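Local structure of Abbfa_003403 (Acinetobacter baumannii, 4ZXH) at residues L735-G741 / V756-V762; G513-I519 / A604-L609; I1142-I1146 / Y1253-E1258. The protein is a four-domain nonribosomal peptide synthetase that probably activates an amino acid, loads it on a phosphopantetheine arm, condenses it with a partner and releases the product. All coordinates share one frame; numbering follows the deposited sequence.

Two of these contacts belong to the adenylation region and the third to the thioesterase domain. Interaction 1 is the buried one: two neighbouring parallel strands deep in a mixed sheet, joined by backbone hydrogen bonds with mostly apolar side chains on its two faces. Interaction 2 lies about 35 Å from it, centre to centre, and is only partly buried; there a loop is laid along helix 509-525 by van der Waals packing, without a hydrogen bond between the two segments. Interaction 3, some 83 Å from interaction 1 between centres, is also partly buried and also sets a loop on a helix, but two tyrosine hydroxyls do much of the holding. No secondary-structure element is shared among the three.

Interaction 1. Residues L735-G741 / V756-V762; sequences LTALCGG and VGCLWNV
Ala737 sits between Cys758 and Trp760 and bonds to both: its N donates to Cys758 O at 2.7 Å, and its O accepts from Trp760 N at 2.9 Å. Cys739 repeats the pattern two residues on, with its N on Trp760 O and its O taking Val762 N. The result is a regular parallel ladder between strands 735-740 and 758-762, whose short axes run 17° apart. These are the two ends of a beta-alpha-beta unit, linked through helix 746-753, inside the large mixed sheet of the adenylation domain.

The packed part is the face bearing Ala737, Cys739 and Leu759. With CG of Leu759 swung anti to the backbone N (chi1 -176°), its CD1 reaches back across the strand to 3.9 Å from Ala737 CB. Val756 CG1 closes in from the other end, 4.0 Å from Ala737 CB and 3.7 Å from Leu735 CD2. Trp721 and Pro718 of helix 718-725 cover Ala737 and Cys739 on this side.

On the face with Thr736, Cys758 and Trp760, the contact is looser toward the start of the strands. Thr736 CG2 meets the indole edge in its plane, 4.0 Å from Trp760 CD1, while Thr736 and Cys758 stay partly exposed. Gly757, at the corner of the chain, is exposed; its N bonds to Leu735 O, which Cys758 N also approaches in a weak, bent bond.

Between the two segments the hydrogen bonds are all backbone; Asn761 finds its side-chain partner in Asp784. What side chains add on the buried Ala737-Cys739-Leu759 side is essentially apolar packing.

Interaction 2. Residues G513-I519 / A604-L609; sequences GQHIAGI and AGVVAL
Val606 turns its two methyls to two different residues of helix 509-525. Its chi1 of 162° puts CG1 anti to the backbone N, and there Val606 CG1 lies 3.4 Å from Gln514 CB. The other branch, CG2, is directed to the His515 ring and comes within 4.1 Å of His515 CD2, approaching obliquely.

His515 starts out pointing away from the loop, but its CG, beside the backbone N at chi1 -79°, brings the end of the imidazole back to Val606 CG2. The extended chain of Gln514 crosses Val606 CG1 obliquely, with its CB, CG and CD all within about 4 Å of that methyl.

Deeper in, Gly518 lets the backbone of Gly605 and Val606 come up to the helix, and Val607 CG2 rests 3.8 Å from Gly518 CA. Ala517 CB packs on the carbonyl Val607 O at 3.4 Å and meets Leu609 CD1 at 3.9 Å; Val612, further along the loop, also touches Ala517. At the other end Ala604 CB faces Ile519 CG1.

This is plain packing: the loop between strands 598-600 and 621-627 lies along helix 509-525 of the adenylation region. Gly605 and Val606, at its exposed part, are poorly ordered. Gln514 CA makes a CA-H...O approach to Val607 O at 3.5 Å. The chemistry thus amounts to van der Waals packing, carbonyl oxygens included, with no hydrogen bond between the segments.

Interaction 3. Residues I1142-I1146 / Y1253-E1258; sequences IAYEI and YFPEPE
Tyr1253 meets Glu1145 through its hydroxyl: Tyr1253 OH donates to Glu1145 OE1 at 2.7 Å, on the anti lone pair of that oxygen. The carboxylate stands almost upright to the phenol ring, the planes 85° apart, and OE1 lies at the ring's edge. A bend in the glutamate at chi2 (63°) turns the carboxylate back to this hydroxyl; the same OE1 also forms a salt bridge with Arg1148, while OE2 takes Gln1149, so both oxygens are engaged. At the edge of the other tyrosine, Tyr1253 OH lies 3.7 Å from Tyr1144 CD2, the two side chains crossing at about a right angle.

Pro1255 comes next. Its CD covers one face of the Tyr1253 ring, and Pro1255 CG packs at the edge of Tyr1144, 3.8 Å from Tyr1144 CE2. Helix 1138-1152, which carries both acceptor and ring, follows strand 1131-1136 in this alpha/beta-hydrolase thioesterase, directly after the turn at Cys1137, whose GxCxG sequence is consistent with a nucleophile elbow.

Past Glu1256 and Pro1257 the chain reaches Glu1258, whose backbone O accepts from Tyr1144 OH at 2.9 Å, in the carbonyl plane and on a lone pair. Trp1280 meets the Tyr1144 ring edge-to-face.

Interaction 1. Residues L735-G741 / V756-V762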
# COMPACT_ATOMS: atom_id res chain seq x y z
N LEU A 735 -22.74 0.23 30.65
CA LEU A 735 -21.74 -0.83 30.77
C LEU A 735 -20.31 -0.32 30.58
O LEU A 735 -20.00 0.38 29.62
CB LEU A 735 -22.01 -1.94 29.75
CG LEU A 735 -20.96 -3.04 29.66
CD1 LEU A 735 -21.12 -4.01 30.82
CD2 LEU A 735 -21.05 -3.77 28.33
N THR A 736 -19.44 -0.68 31.52
CA THR A 736 -18.02 -0.42 31.38
C THR A 736 -17.33 -1.65 30.82
O THR A 736 -17.36 -2.72 31.43
CB THR A 736 -17.38 -0.02 32.71
OG1 THR A 736 -17.80 1.30 33.07
CG2 THR A 736 -15.86 -0.04 32.58
N ALA A 737 -16.71 -1.51 29.65
CA ALA A 737 -16.08 -2.63 28.97
C ALA A 737 -14.55 -2.63 29.11
O ALA A 737 -13.91 -1.58 29.14
CB ALA A 737 -16.47 -2.64 27.51
N LEU A 738 -13.98 -3.82 29.19
CA LEU A 738 -12.55 -3.96 29.18
C LEU A 738 -12.20 -4.91 28.06
O LEU A 738 -12.83 -5.97 27.91
CB LEU A 738 -12.01 -4.46 30.51
CG LEU A 738 -12.09 -3.48 31.67
CD1 LEU A 738 -13.45 -3.54 32.34
CD2 LEU A 738 -10.99 -3.74 32.68
N CYS A 739 -11.21 -4.53 27.27
CA CYS A 739 -10.75 -5.35 26.16
C CYS A 739 -9.25 -5.58 26.32
O CYS A 739 -8.50 -4.61 26.37
CB CYS A 739 -11.06 -4.67 24.83
SG CYS A 739 -10.82 -5.69 23.37
N GLY A 740 -8.83 -6.84 26.42
CA GLY A 740 -7.42 -7.14 26.61
C GLY A 740 -7.00 -8.49 26.05
O GLY A 740 -7.85 -9.26 25.59
N GLY A 741 -5.70 -8.77 26.08
CA GLY A 741 -5.17 -10.06 25.66
C GLY A 741 -4.60 -10.06 24.25
O GLY A 741 -3.64 -10.78 23.95
N VAL A 756 -21.05 0.64 24.07
CA VAL A 756 -20.80 0.69 25.51
C VAL A 756 -20.57 2.11 26.04
O VAL A 756 -20.31 3.05 25.26
CB VAL A 756 -19.58 -0.18 25.90
CG1 VAL A 756 -19.82 -1.63 25.52
CG2 VAL A 756 -18.32 0.34 25.23
N GLY A 757 -20.64 2.26 27.36
CA GLY A 757 -20.52 3.56 28.00
C GLY A 757 -19.10 4.00 28.33
O GLY A 757 -18.83 5.18 28.48
N CYS A 758 -18.20 3.03 28.43
CA CYS A 758 -16.79 3.29 28.70
C CYS A 758 -15.95 2.09 28.22
O CYS A 758 -16.27 0.94 28.52
CB CYS A 758 -16.56 3.56 30.19
SG CYS A 758 -14.85 3.96 30.68
N LEU A 759 -14.88 2.36 27.47
CA LEU A 759 -14.03 1.30 26.96
C LEU A 759 -12.59 1.44 27.46
O LEU A 759 -11.96 2.49 27.28
CB LEU A 759 -14.06 1.30 25.42
CG LEU A 759 -13.29 0.21 24.67
CD1 LEU A 759 -13.71 -1.19 25.12
CD2 LEU A 759 -13.49 0.37 23.18
N TRP A 760 -12.06 0.40 28.11
CA TRP A 760 -10.64 0.36 28.44
C TRP A 760 -9.89 -0.63 27.56
O TRP A 760 -10.29 -1.79 27.46
CB TRP A 760 -10.44 -0.02 29.90
CG TRP A 760 -10.95 1.00 30.87
CD1 TRP A 760 -12.20 1.05 31.44
CD2 TRP A 760 -10.23 2.11 31.40
NE1 TRP A 760 -12.29 2.13 32.27
CE2 TRP A 760 -11.10 2.80 32.27
CE3 TRP A 760 -8.93 2.60 31.21
CZ2 TRP A 760 -10.71 3.96 32.95
CZ3 TRP A 760 -8.55 3.74 31.89
CH2 TRP A 760 -9.44 4.41 32.75
N ASN A 761 -8.83 -0.17 26.89
CA ASN A 761 -7.89 -1.10 26.28
C ASN A 761 -6.79 -1.35 27.30
O ASN A 761 -6.21 -0.42 27.84
CB ASN A 761 -7.30 -0.58 24.98
CG ASN A 761 -6.31 -1.56 24.36
OD1 ASN A 761 -6.52 -2.77 24.36
ND2 ASN A 761 -5.20 -1.03 23.83
N VAL A 762 -6.53 -2.62 27.57
CA VAL A 762 -5.79 -2.96 28.76
C VAL A 762 -4.77 -4.07 28.43
O VAL A 762 -5.02 -4.93 27.58
CB VAL A 762 -6.79 -3.34 29.89
CG1 VAL A 762 -7.38 -4.71 29.68
CG2 VAL A 762 -6.16 -3.22 31.24

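Interaction 2. Residues G513-I519 / A604-L609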
# COMPACT_ATOMS: atom_id res chain seq x y z
N GLY A 513 -18.98 -16.30 53.12
CA GLY A 513 -18.06 -16.38 54.23
C GLY A 513 -18.05 -17.78 54.81
O GLY A 513 -17.00 -18.33 55.16
N GLN A 514 -19.24 -18.37 54.91
CA GLN A 514 -19.38 -19.74 55.38
C GLN A 514 -18.67 -20.75 54.47
O GLN A 514 -18.06 -21.70 54.96
CB GLN A 514 -20.86 -20.08 55.54
CG GLN A 514 -21.47 -19.53 56.81
CD GLN A 514 -22.96 -19.78 56.94
OE1 GLN A 514 -23.66 -20.02 55.94
NE2 GLN A 514 -23.46 -19.73 58.17
N HIS A 515 -18.76 -20.55 53.15
CA HIS A 515 -18.04 -21.40 52.21
C HIS A 515 -16.52 -21.20 52.24
O HIS A 515 -15.79 -22.18 52.09
CB HIS A 515 -18.53 -21.17 50.78
CG HIS A 515 -19.81 -21.86 50.45
ND1 HIS A 515 -20.99 -21.17 50.23
CD2 HIS A 515 -20.11 -23.17 50.29
CE1 HIS A 515 -21.96 -22.03 49.96
NE2 HIS A 515 -21.45 -23.25 49.99
N ILE A 516 -16.05 -19.95 52.39
CA ILE A 516 -14.61 -19.70 52.53
C ILE A 516 -14.08 -20.58 53.68
O ILE A 516 -13.11 -21.32 53.53
CB ILE A 516 -14.25 -18.21 52.88
CG1 ILE A 516 -14.92 -17.18 51.97
CG2 ILE A 516 -12.73 -17.99 52.88
CD1 ILE A 516 -14.52 -17.24 50.58
N ALA A 517 -14.77 -20.47 54.81
CA ALA A 517 -14.38 -21.11 56.05
C ALA A 517 -14.40 -22.63 55.92
O ALA A 517 -13.44 -23.31 56.32
CB ALA A 517 -15.29 -20.65 57.16
N GLY A 518 -15.47 -23.16 55.35
CA GLY A 518 -15.65 -24.59 55.23
C GLY A 518 -14.67 -25.24 54.27
O GLY A 518 -14.27 -26.39 54.46
N ILE A 519 -14.29 -24.51 53.23
CA ILE A 519 -13.34 -25.02 52.26
C ILE A 519 -11.92 -24.92 52.82
O ILE A 519 -11.07 -25.78 52.59
CB ILE A 519 -13.45 -24.28 50.92
CG1 ILE A 519 -14.82 -24.57 50.29
CG2 ILE A 519 -12.35 -24.69 49.95
CD1 ILE A 519 -15.00 -23.90 48.95
N ALA A 604 -16.82 -30.78 51.42
CA ALA A 604 -16.43 -29.75 52.37
C ALA A 604 -17.64 -29.31 53.15
O ALA A 604 -18.68 -28.98 52.57
CB ALA A 604 -15.79 -28.57 51.65
N GLY A 605 -17.54 -29.31 54.47
CA GLY A 605 -18.64 -28.81 55.28
C GLY A 605 -18.95 -27.35 54.97
O GLY A 605 -18.40 -26.73 54.05
N VAL A 606 -19.88 -26.80 55.73
CA VAL A 606 -19.97 -25.35 55.83
C VAL A 606 -19.69 -25.09 57.31
O VAL A 606 -20.08 -25.86 58.20
CB VAL A 606 -21.33 -24.79 55.33
CG1 VAL A 606 -21.56 -23.39 55.84
CG2 VAL A 606 -21.37 -24.79 53.81
N VAL A 607 -18.93 -24.03 57.56
CA VAL A 607 -18.38 -23.76 58.86
C VAL A 607 -18.58 -22.28 59.15
O VAL A 607 -18.37 -21.46 58.27
CB VAL A 607 -16.88 -24.11 58.91
CG1 VAL A 607 -16.25 -23.61 60.19
CG2 VAL A 607 -16.68 -25.60 58.77
N ALA A 608 -19.02 -21.94 60.35
CA ALA A 608 -19.22 -20.53 60.66
C ALA A 608 -17.86 -19.86 60.67
O ALA A 608 -16.88 -20.41 61.17
CB ALA A 608 -19.94 -20.36 61.97
N LEU A 609 -17.80 -18.67 60.10
CA LEU A 609 -16.53 -17.97 59.98
C LEU A 609 -15.89 -17.72 61.35
O LEU A 609 -14.67 -17.82 61.50
CB LEU A 609 -16.76 -16.65 59.23
CG LEU A 609 -15.58 -15.93 58.58
CD1 LEU A 609 -14.73 -16.87 57.71
CD2 LEU A 609 -16.15 -14.81 57.73

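Interaction 3. Residues I1142-I1146 / Y1253-E1258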
# COMPACT_ATOMS: atom_id res chain seq x y z
N ILE A 1142 -15.62 -13.13 -47.63
CA ILE A 1142 -15.66 -11.67 -47.65
C ILE A 1142 -14.59 -11.11 -48.58
O ILE A 1142 -14.89 -10.29 -49.46
CB ILE A 1142 -15.47 -11.08 -46.26
CG1 ILE A 1142 -16.64 -11.47 -45.37
CG2 ILE A 1142 -15.32 -9.57 -46.33
CD1 ILE A 1142 -16.54 -10.97 -43.97
N ALA A 1143 -13.35 -11.59 -48.41
CA ALA A 1143 -12.22 -11.19 -49.26
C ALA A 1143 -12.50 -11.36 -50.74
O ALA A 1143 -12.13 -10.52 -51.56
CB ALA A 1143 -10.98 -11.97 -48.90
N TYR A 1144 -13.17 -12.47 -51.07
CA TYR A 1144 -13.52 -12.76 -52.45
C TYR A 1144 -14.44 -11.67 -52.97
O TYR A 1144 -14.19 -11.11 -54.04
CB TYR A 1144 -14.18 -14.13 -52.55
CG TYR A 1144 -14.38 -14.67 -53.96
CD1 TYR A 1144 -13.29 -15.09 -54.72
CD2 TYR A 1144 -15.65 -14.81 -54.50
CE1 TYR A 1144 -13.47 -15.60 -56.00
CE2 TYR A 1144 -15.84 -15.33 -55.76
CZ TYR A 1144 -14.75 -15.72 -56.51
OH TYR A 1144 -14.94 -16.24 -57.78
N GLU A 1145 -15.49 -11.36 -52.20
CA GLU A 1145 -16.46 -10.35 -52.65
C GLU A 1145 -15.85 -8.94 -52.67
O GLU A 1145 -16.19 -8.12 -53.53
CB GLU A 1145 -17.72 -10.38 -51.77
CG GLU A 1145 -18.71 -9.24 -52.06
CD GLU A 1145 -19.28 -9.28 -53.48
OE1 GLU A 1145 -19.25 -10.36 -54.13
OE2 GLU A 1145 -19.77 -8.23 -53.95
N ILE A 1146 -14.95 -8.66 -51.74
CA ILE A 1146 -14.25 -7.39 -51.76
C ILE A 1146 -13.38 -7.29 -53.01
O ILE A 1146 -13.36 -6.25 -53.66
CB ILE A 1146 -13.41 -7.18 -50.51
CG1 ILE A 1146 -14.34 -6.81 -49.35
CG2 ILE A 1146 -12.44 -6.07 -50.71
CD1 ILE A 1146 -13.61 -6.55 -48.08
N TYR A 1253 -25.21 -15.84 -50.29
CA TYR A 1253 -24.10 -15.41 -51.14
C TYR A 1253 -23.68 -16.49 -52.15
O TYR A 1253 -23.07 -17.48 -51.76
CB TYR A 1253 -22.90 -15.00 -50.28
CG TYR A 1253 -21.75 -14.46 -51.09
CD1 TYR A 1253 -21.94 -13.40 -51.96
CD2 TYR A 1253 -20.47 -15.00 -50.99
CE1 TYR A 1253 -20.91 -12.89 -52.72
CE2 TYR A 1253 -19.42 -14.49 -51.75
CZ TYR A 1253 -19.66 -13.43 -52.62
OH TYR A 1253 -18.65 -12.89 -53.40
N PHE A 1254 -23.99 -16.30 -53.43
CA PHE A 1254 -23.61 -17.29 -54.45
C PHE A 1254 -23.09 -16.65 -55.73
O PHE A 1254 -23.81 -16.55 -56.73
CB PHE A 1254 -24.80 -18.21 -54.72
CG PHE A 1254 -25.35 -18.81 -53.48
CD1 PHE A 1254 -24.66 -19.83 -52.82
CD2 PHE A 1254 -26.51 -18.31 -52.90
CE1 PHE A 1254 -25.13 -20.35 -51.63
CE2 PHE A 1254 -26.99 -18.83 -51.71
CZ PHE A 1254 -26.30 -19.85 -51.07
N PRO A 1255 -21.82 -16.22 -55.70
CA PRO A 1255 -21.20 -15.45 -56.79
C PRO A 1255 -20.88 -16.31 -57.99
O PRO A 1255 -20.47 -17.46 -57.81
CB PRO A 1255 -19.92 -14.91 -56.15
CG PRO A 1255 -19.56 -15.93 -55.13
CD PRO A 1255 -20.87 -16.46 -54.59
N GLU A 1256 -21.09 -15.78 -59.18
CA GLU A 1256 -20.69 -16.45 -60.41
C GLU A 1256 -19.16 -16.58 -60.45
O GLU A 1256 -18.46 -15.81 -59.78
CB GLU A 1256 -21.22 -15.71 -61.65
CG GLU A 1256 -22.75 -15.73 -61.82
CD GLU A 1256 -23.48 -14.64 -61.03
OE1 GLU A 1256 -22.80 -13.87 -60.32
OE2 GLU A 1256 -24.73 -14.55 -61.12
N PRO A 1257 -18.65 -17.57 -61.19
CA PRO A 1257 -17.19 -17.79 -61.21
C PRO A 1257 -16.40 -16.58 -61.67
O PRO A 1257 -16.81 -15.87 -62.58
CB PRO A 1257 -17.04 -18.95 -62.19
CG PRO A 1257 -18.34 -19.71 -62.07
CD PRO A 1257 -19.38 -18.63 -61.90
N GLU A 1258 -15.26 -16.33 -61.02
CA GLU A 1258 -14.37 -15.23 -61.38
C GLU A 1258 -12.96 -15.52 -60.89
O GLU A 1258 -12.77 -15.94 -59.75
CB GLU A 1258 -14.87 -13.90 -60.78
CG GLU A 1258 -14.07 -12.69 -61.25
CD GLU A 1258 -14.78 -11.38 -61.01
OE1 GLU A 1258 -15.91 -11.42 -60.46
OE2 GLU A 1258 -14.22 -10.31 -61.37